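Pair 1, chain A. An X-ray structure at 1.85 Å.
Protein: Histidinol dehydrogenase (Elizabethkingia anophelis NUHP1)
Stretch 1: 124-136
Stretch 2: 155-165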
# COMPACT_ATOMS: atom_id res chain seq x y z
N ARG A 124 -9.90 -4.99 -9.48
CA ARG A 124 -11.20 -4.36 -9.33
C ARG A 124 -10.92 -2.97 -8.79
O ARG A 124 -10.01 -2.81 -7.96
CB ARG A 124 -12.14 -5.12 -8.37
CG ARG A 124 -12.58 -6.51 -8.85
CD ARG A 124 -13.47 -6.44 -10.08
NE ARG A 124 -13.96 -7.77 -10.44
CZ ARG A 124 -13.35 -8.61 -11.26
NH1 ARG A 124 -12.21 -8.26 -11.84
NH2 ARG A 124 -13.88 -9.81 -11.50
N PRO A 125 -11.67 -1.96 -9.23
CA PRO A 125 -11.41 -0.60 -8.74
C PRO A 125 -11.77 -0.45 -7.27
O PRO A 125 -12.72 -1.06 -6.76
CB PRO A 125 -12.33 0.27 -9.60
CG PRO A 125 -13.50 -0.66 -9.92
CD PRO A 125 -12.82 -2.00 -10.16
N ILE A 126 -11.02 0.42 -6.59
CA ILE A 126 -11.50 0.97 -5.32
C ILE A 126 -12.65 1.92 -5.64
O ILE A 126 -12.50 2.84 -6.44
CB ILE A 126 -10.37 1.69 -4.57
CG1 ILE A 126 -9.25 0.70 -4.21
CG2 ILE A 126 -10.92 2.39 -3.31
CD1 ILE A 126 -7.98 1.40 -3.69
N GLU A 127 -13.81 1.68 -5.02
CA GLU A 127 -15.04 2.27 -5.52
C GLU A 127 -15.09 3.78 -5.30
O GLU A 127 -15.49 4.53 -6.20
CB GLU A 127 -16.24 1.60 -4.85
CG GLU A 127 -17.59 2.00 -5.42
CD GLU A 127 -18.75 1.35 -4.68
OE1 GLU A 127 -18.86 1.55 -3.45
OE2 GLU A 127 -19.54 0.63 -5.32
N ASN A 128 -14.68 4.26 -4.12
CA ASN A 128 -14.81 5.67 -3.76
C ASN A 128 -13.43 6.26 -3.52
O ASN A 128 -12.72 5.85 -2.59
CB ASN A 128 -15.70 5.83 -2.53
CG ASN A 128 -17.11 5.30 -2.76
OD1 ASN A 128 -17.92 5.95 -3.41
ND2 ASN A 128 -17.39 4.11 -2.25
N ILE A 129 -13.06 7.24 -4.34
CA ILE A 129 -11.73 7.84 -4.33
C ILE A 129 -11.87 9.29 -3.90
O ILE A 129 -12.74 10.01 -4.42
CB ILE A 129 -11.08 7.77 -5.73
CG1 ILE A 129 -10.90 6.30 -6.17
CG2 ILE A 129 -9.81 8.60 -5.79
CD1 ILE A 129 -9.93 5.51 -5.33
N GLY A 130 -11.04 9.73 -2.95
CA GLY A 130 -10.97 11.13 -2.56
C GLY A 130 -9.63 11.73 -2.94
O GLY A 130 -8.58 11.12 -2.70
N ILE A 131 -9.67 12.93 -3.53
CA ILE A 131 -8.46 13.65 -3.95
C ILE A 131 -8.44 15.00 -3.26
O ILE A 131 -9.41 15.76 -3.34
CB ILE A 131 -8.41 13.84 -5.49
CG1 ILE A 131 -8.33 12.49 -6.21
CG2 ILE A 131 -7.22 14.74 -5.87
CD1 ILE A 131 -8.64 12.58 -7.73
N TYR A 132 -7.33 15.30 -2.58
CA TYR A 132 -7.11 16.60 -1.96
C TYR A 132 -6.14 17.42 -2.80
O TYR A 132 -5.06 16.93 -3.14
CB TYR A 132 -6.55 16.43 -0.55
CG TYR A 132 -6.43 17.78 0.10
CD1 TYR A 132 -7.56 18.43 0.56
CD2 TYR A 132 -5.21 18.45 0.16
CE1 TYR A 132 -7.50 19.69 1.11
CE2 TYR A 132 -5.14 19.73 0.73
CZ TYR A 132 -6.29 20.34 1.19
OH TYR A 132 -6.27 21.59 1.76
N ILE A 133 -6.51 18.67 -3.09
CA ILE A 133 -5.67 19.58 -3.86
C ILE A 133 -5.50 20.87 -3.07
O ILE A 133 -6.49 21.59 -2.87
CB ILE A 133 -6.25 19.88 -5.25
CG1 ILE A 133 -6.46 18.60 -6.07
CG2 ILE A 133 -5.37 20.88 -6.00
CD1 ILE A 133 -5.18 17.93 -6.51
N PRO A 134 -4.30 21.22 -2.62
CA PRO A 134 -4.13 22.50 -1.91
C PRO A 134 -4.53 23.68 -2.79
O PRO A 134 -4.50 23.60 -4.02
CB PRO A 134 -2.63 22.54 -1.58
CG PRO A 134 -2.22 21.08 -1.56
CD PRO A 134 -3.04 20.46 -2.67
N GLY A 135 -4.91 24.78 -2.14
CA GLY A 135 -5.26 26.01 -2.81
C GLY A 135 -4.10 26.98 -2.90
O GLY A 135 -2.93 26.58 -2.97
N GLY A 136 -4.43 28.27 -2.87
CA GLY A 136 -3.44 29.32 -3.01
C GLY A 136 -3.51 29.97 -4.38
O GLY A 136 -4.29 29.58 -5.26
N GLY A 155 -11.44 2.44 -13.35
CA GLY A 155 -12.87 2.21 -13.25
C GLY A 155 -13.49 2.66 -11.95
O GLY A 155 -14.59 2.21 -11.61
N CYS A 156 -12.82 3.53 -11.20
CA CYS A 156 -13.37 4.05 -9.95
C CYS A 156 -14.63 4.87 -10.23
O CYS A 156 -14.59 5.82 -11.02
CB CYS A 156 -12.32 4.90 -9.24
SG CYS A 156 -10.75 4.02 -8.89
N LYS A 157 -15.74 4.50 -9.59
CA LYS A 157 -17.04 5.04 -9.97
C LYS A 157 -17.32 6.41 -9.36
O LYS A 157 -18.03 7.23 -9.96
CB LYS A 157 -18.15 4.07 -9.56
N ASN A 158 -16.80 6.67 -8.17
CA ASN A 158 -17.10 7.90 -7.44
C ASN A 158 -15.78 8.58 -7.10
O ASN A 158 -15.07 8.15 -6.18
CB ASN A 158 -17.89 7.61 -6.16
CG ASN A 158 -19.20 6.88 -6.43
OD1 ASN A 158 -19.88 7.14 -7.42
ND2 ASN A 158 -19.57 5.97 -5.52
N ILE A 159 -15.45 9.64 -7.83
CA ILE A 159 -14.22 10.41 -7.58
C ILE A 159 -14.61 11.76 -7.00
O ILE A 159 -15.36 12.52 -7.63
CB ILE A 159 -13.38 10.59 -8.85
CG1 ILE A 159 -12.98 9.22 -9.41
CG2 ILE A 159 -12.18 11.49 -8.52
CD1 ILE A 159 -12.40 9.24 -10.82
N THR A 160 -14.10 12.07 -5.82
CA THR A 160 -14.34 13.33 -5.14
C THR A 160 -13.06 14.15 -5.16
O THR A 160 -11.97 13.60 -4.98
CB THR A 160 -14.80 13.09 -3.70
OG1 THR A 160 -16.17 12.68 -3.71
CG2 THR A 160 -14.64 14.34 -2.84
N LEU A 161 -13.18 15.46 -5.39
CA LEU A 161 -12.03 16.36 -5.28
C LEU A 161 -12.38 17.49 -4.33
O LEU A 161 -13.38 18.19 -4.55
CB LEU A 161 -11.65 16.90 -6.66
CG LEU A 161 -10.28 17.59 -6.73
CD1 LEU A 161 -9.71 17.42 -8.13
CD2 LEU A 161 -10.35 19.06 -6.36
N CYS A 162 -11.58 17.67 -3.28
CA CYS A 162 -11.70 18.77 -2.33
C CYS A 162 -10.55 19.75 -2.51
O CYS A 162 -9.38 19.33 -2.56
CB CYS A 162 -11.69 18.27 -0.88
SG CYS A 162 -13.17 17.37 -0.38
N THR A 163 -10.86 21.04 -2.55
CA THR A 163 -9.83 22.07 -2.67
C THR A 163 -10.39 23.35 -2.08
O THR A 163 -11.58 23.64 -2.30
CB THR A 163 -9.41 22.25 -4.15
OG1 THR A 163 -8.27 23.12 -4.25
CG2 THR A 163 -10.54 22.79 -4.99
N PRO A 164 -9.62 24.09 -1.29
CA PRO A 164 -10.21 25.18 -0.48
C PRO A 164 -10.46 26.43 -1.30
O PRO A 164 -9.70 26.75 -2.23
CB PRO A 164 -9.16 25.43 0.60
CG PRO A 164 -7.88 24.91 0.03
CD PRO A 164 -8.26 23.75 -0.84
N PRO A 165 -11.52 27.17 -0.99
CA PRO A 165 -11.80 28.43 -1.68
C PRO A 165 -10.88 29.55 -1.22
O PRO A 165 -10.31 29.52 -0.13
CB PRO A 165 -13.25 28.74 -1.29
CG PRO A 165 -13.36 28.15 0.10
CD PRO A 165 -12.55 26.87 0.03
O HOH W 1 -7.44 28.71 -1.80

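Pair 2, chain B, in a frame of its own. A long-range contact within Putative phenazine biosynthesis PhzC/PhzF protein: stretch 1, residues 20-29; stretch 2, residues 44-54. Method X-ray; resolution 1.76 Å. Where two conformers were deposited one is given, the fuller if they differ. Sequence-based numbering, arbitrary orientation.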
# COMPACT_ATOMS: atom_id res chain seq x y z
N ASN B 20 -2.71 -5.81 -12.51
CA ASN B 20 -2.48 -4.50 -11.88
C ASN B 20 -3.67 -4.15 -10.93
O ASN B 20 -4.79 -3.95 -11.43
CB ASN B 20 -2.27 -3.43 -12.97
CG ASN B 20 -1.41 -2.29 -12.51
OD1 ASN B 20 -1.39 -1.98 -11.33
ND2 ASN B 20 -0.67 -1.67 -13.42
N PRO B 21 -3.48 -4.16 -9.58
CA PRO B 21 -4.62 -3.95 -8.68
C PRO B 21 -5.07 -2.48 -8.55
O PRO B 21 -4.25 -1.56 -8.50
CB PRO B 21 -4.13 -4.49 -7.33
CG PRO B 21 -2.64 -4.25 -7.37
CD PRO B 21 -2.22 -4.38 -8.83
N ALA B 22 -6.39 -2.27 -8.51
CA ALA B 22 -6.97 -0.94 -8.32
C ALA B 22 -8.13 -0.99 -7.35
O ALA B 22 -8.86 -1.98 -7.31
CB ALA B 22 -7.43 -0.35 -9.65
N GLY B 23 -8.31 0.09 -6.59
CA GLY B 23 -9.51 0.31 -5.80
C GLY B 23 -10.49 1.00 -6.74
O GLY B 23 -10.07 1.75 -7.62
N VAL B 24 -11.79 0.72 -6.61
CA VAL B 24 -12.82 1.36 -7.44
C VAL B 24 -13.95 1.77 -6.50
O VAL B 24 -14.61 0.90 -5.93
CB VAL B 24 -13.37 0.48 -8.61
CG1 VAL B 24 -14.42 1.26 -9.43
CG2 VAL B 24 -12.25 -0.03 -9.53
N CYS B 25 -14.17 3.08 -6.35
CA CYS B 25 -15.19 3.63 -5.47
C CYS B 25 -16.33 4.23 -6.32
O CYS B 25 -16.08 5.14 -7.11
CB CYS B 25 -14.55 4.67 -4.55
SG CYS B 25 -15.70 5.42 -3.39
N VAL B 26 -17.56 3.67 -6.19
CA VAL B 26 -18.70 4.08 -7.00
C VAL B 26 -19.59 4.98 -6.15
O VAL B 26 -20.06 4.56 -5.08
CB VAL B 26 -19.49 2.89 -7.62
CG1 VAL B 26 -20.62 3.40 -8.53
CG2 VAL B 26 -18.56 1.94 -8.38
N LEU B 27 -19.76 6.24 -6.61
CA LEU B 27 -20.51 7.26 -5.87
C LEU B 27 -21.81 7.65 -6.54
O LEU B 27 -21.84 7.84 -7.76
CB LEU B 27 -19.66 8.53 -5.72
CG LEU B 27 -18.28 8.41 -5.06
CD1 LEU B 27 -17.40 9.57 -5.49
CD2 LEU B 27 -18.41 8.43 -3.56
N ASP B 28 -22.86 7.88 -5.73
CA ASP B 28 -24.17 8.36 -6.19
C ASP B 28 -24.14 9.87 -6.34
O ASP B 28 -24.89 10.44 -7.14
CB ASP B 28 -25.27 7.97 -5.19
CG ASP B 28 -25.58 6.48 -5.03
OD1 ASP B 28 -24.88 5.66 -5.67
OD2 ASP B 28 -26.51 6.15 -4.27
N ARG B 29 -23.32 10.53 -5.51
CA ARG B 29 -23.17 11.98 -5.45
C ARG B 29 -21.69 12.36 -5.40
O ARG B 29 -20.86 11.53 -5.05
CB ARG B 29 -23.89 12.53 -4.21
CG ARG B 29 -25.40 12.38 -4.22
CD ARG B 29 -26.05 12.89 -2.96
NE ARG B 29 -27.50 13.05 -3.15
CZ ARG B 29 -28.31 13.67 -2.29
NH1 ARG B 29 -27.83 14.19 -1.17
NH2 ARG B 29 -29.60 13.77 -2.55
N ASN B 44 -4.18 2.71 0.00
CA ASN B 44 -2.76 2.48 -0.29
C ASN B 44 -2.56 1.56 -1.51
O ASN B 44 -1.50 0.94 -1.67
CB ASN B 44 -2.00 1.94 0.93
CG ASN B 44 -0.52 2.23 0.82
OD1 ASN B 44 -0.13 3.32 0.35
ND2 ASN B 44 0.31 1.25 1.15
N LEU B 45 -3.57 1.49 -2.39
CA LEU B 45 -3.44 0.74 -3.63
C LEU B 45 -2.79 1.66 -4.69
O LEU B 45 -2.87 2.88 -4.54
CB LEU B 45 -4.80 0.16 -4.08
CG LEU B 45 -5.35 -0.97 -3.19
CD1 LEU B 45 -6.77 -1.33 -3.59
CD2 LEU B 45 -4.43 -2.20 -3.23
N PRO B 46 -2.12 1.12 -5.73
CA PRO B 46 -1.43 1.98 -6.72
C PRO B 46 -2.31 3.14 -7.23
O PRO B 46 -1.85 4.28 -7.33
CB PRO B 46 -1.09 1.01 -7.84
CG PRO B 46 -0.86 -0.30 -7.12
CD PRO B 46 -1.91 -0.32 -6.03
N GLU B 47 -3.59 2.84 -7.45
CA GLU B 47 -4.61 3.84 -7.75
C GLU B 47 -5.94 3.43 -7.15
O GLU B 47 -6.24 2.23 -7.07
CB GLU B 47 -4.82 4.04 -9.27
CG GLU B 47 -3.76 4.86 -10.00
CD GLU B 47 -2.51 4.10 -10.44
OE1 GLU B 47 -2.51 2.85 -10.39
OE2 GLU B 47 -1.52 4.78 -10.79
N THR B 48 -6.75 4.44 -6.78
CA THR B 48 -8.18 4.31 -6.47
C THR B 48 -8.90 5.13 -7.53
O THR B 48 -8.63 6.34 -7.67
CB THR B 48 -8.58 4.71 -5.04
OG1 THR B 48 -7.92 3.82 -4.14
CG2 THR B 48 -10.10 4.61 -4.82
N ALA B 49 -9.81 4.48 -8.26
CA ALA B 49 -10.67 5.09 -9.27
C ALA B 49 -11.99 5.51 -8.61
O ALA B 49 -12.50 4.78 -7.75
CB ALA B 49 -10.94 4.11 -10.40
N PHE B 50 -12.47 6.70 -8.93
CA PHE B 50 -13.73 7.21 -8.39
C PHE B 50 -14.67 7.44 -9.53
O PHE B 50 -14.34 8.22 -10.42
CB PHE B 50 -13.52 8.53 -7.60
CG PHE B 50 -12.72 8.35 -6.35
CD1 PHE B 50 -11.32 8.41 -6.39
CD2 PHE B 50 -13.34 8.10 -5.14
CE1 PHE B 50 -10.57 8.16 -5.24
CE2 PHE B 50 -12.58 7.86 -3.98
CZ PHE B 50 -11.21 7.89 -4.04
N VAL B 51 -15.81 6.74 -9.53
CA VAL B 51 -16.82 6.85 -10.58
C VAL B 51 -18.02 7.59 -10.00
O VAL B 51 -18.60 7.14 -9.00
CB VAL B 51 -17.25 5.46 -11.15
CG1 VAL B 51 -18.40 5.60 -12.16
CG2 VAL B 51 -16.06 4.71 -11.77
N VAL B 52 -18.40 8.71 -10.63
CA VAL B 52 -19.60 9.45 -10.25
C VAL B 52 -20.67 9.09 -11.24
O VAL B 52 -20.53 9.40 -12.44
CB VAL B 52 -19.42 10.99 -10.12
CG1 VAL B 52 -20.75 11.68 -9.78
CG2 VAL B 52 -18.35 11.34 -9.09
N LYS B 53 -21.72 8.42 -10.78
CA LYS B 53 -22.80 8.08 -11.68
C LYS B 53 -23.84 9.18 -11.62
O LYS B 53 -24.40 9.43 -10.55
CB LYS B 53 -23.40 6.67 -11.44
CG LYS B 53 -23.51 6.19 -10.00
CD LYS B 53 -23.98 4.74 -9.97
CE LYS B 53 -24.43 4.29 -8.61
NZ LYS B 53 -25.13 2.98 -8.67
N GLY B 54 -23.97 9.90 -12.73
CA GLY B 54 -24.92 11.00 -12.93
C GLY B 54 -25.90 10.71 -14.04
O GLY B 54 -25.81 9.66 -14.69
O HOH W 2 -4.32 0.67 -10.34
O HOH W 3 -26.60 9.37 -8.96

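Pairs 1 and 2 each join two parallel neighbouring strands, and 14 central residues superpose with an RMSD of 0.5 Å over N, CA and C. The N-to-C directions of the strands diverge by 19° in pair 1 and 23° in pair 2, and the buried surfaces are nearly equal, 836 and 826 Å². The fit is tightest in the middle, where Gly A130 falls on Val B24, Ile A131 on Cys B25, Thr A160 on Ala B49 and Leu A161 on Phe B50, with CA atoms 0.1 to 0.2 Å apart.

The hydrogen-bond ladder follows the same register. In pair 1, Ile A129, Ile A131 and Ile A133 on the first strand and its exit bond through N to O of Asn A158, Thr A160 and Cys A162; in pair 2, Gly B23, Cys B25 and Leu B27 do the same to Glu B47, Ala B49 and Val B51. The central rungs are short in both: Ile A131 N to Thr A160 O is 2.8 Å, as is Cys B25 N to Ala B49 O. Because alternate residues of the first strand supply both N and O, the residues between them turn their backbone polar groups away from this partner.

The face carrying Ile A129, Ile A131, Ile A159 and Leu A161 matches that of Gly B23, Cys B25, Thr B48 and Phe B50. Pair 1 fills it with branched aliphatic chains; Ile A131 CD1 lies 3.8 Å from Ile A159 CG2. In pair 2 the smaller Cys B25 is met by an aromatic ring, Cys B25 CB lying 3.7 Å from Phe B50 CD2. Further along, Ile A133 CG1 reaches Leu A161 CD2 at 3.9 Å, whereas its counterpart Leu B27 uses CD1 to approach Phe B50 CD2 at 4.3 Å and Val B52 CG2 at 4.1 Å.

At Ile A129, CG1 packs 3.6 Å from Cys A156 SG. The matching Gly B23 has no side chain, and Leu B45, the counterpart of Cys A156, brings CD1 to 3.7 Å from Gly B23 N. An ideal CB on this glycine would lie only 3.0 Å from Thr B48 OG1.

On the other face, pair 1 adds a polar link: Asn A158 ND2 donates to Asn A128 OD1 at 2.7 Å. The equivalent Ala B22 cannot offer such an acceptor, and a water instead donates to Pro B21 O and Glu B47 OE1. At the far end, Thr A163 OG1 donates to Ile A133 O at 2.7 Å, a bond that the matching Val B52 cannot make.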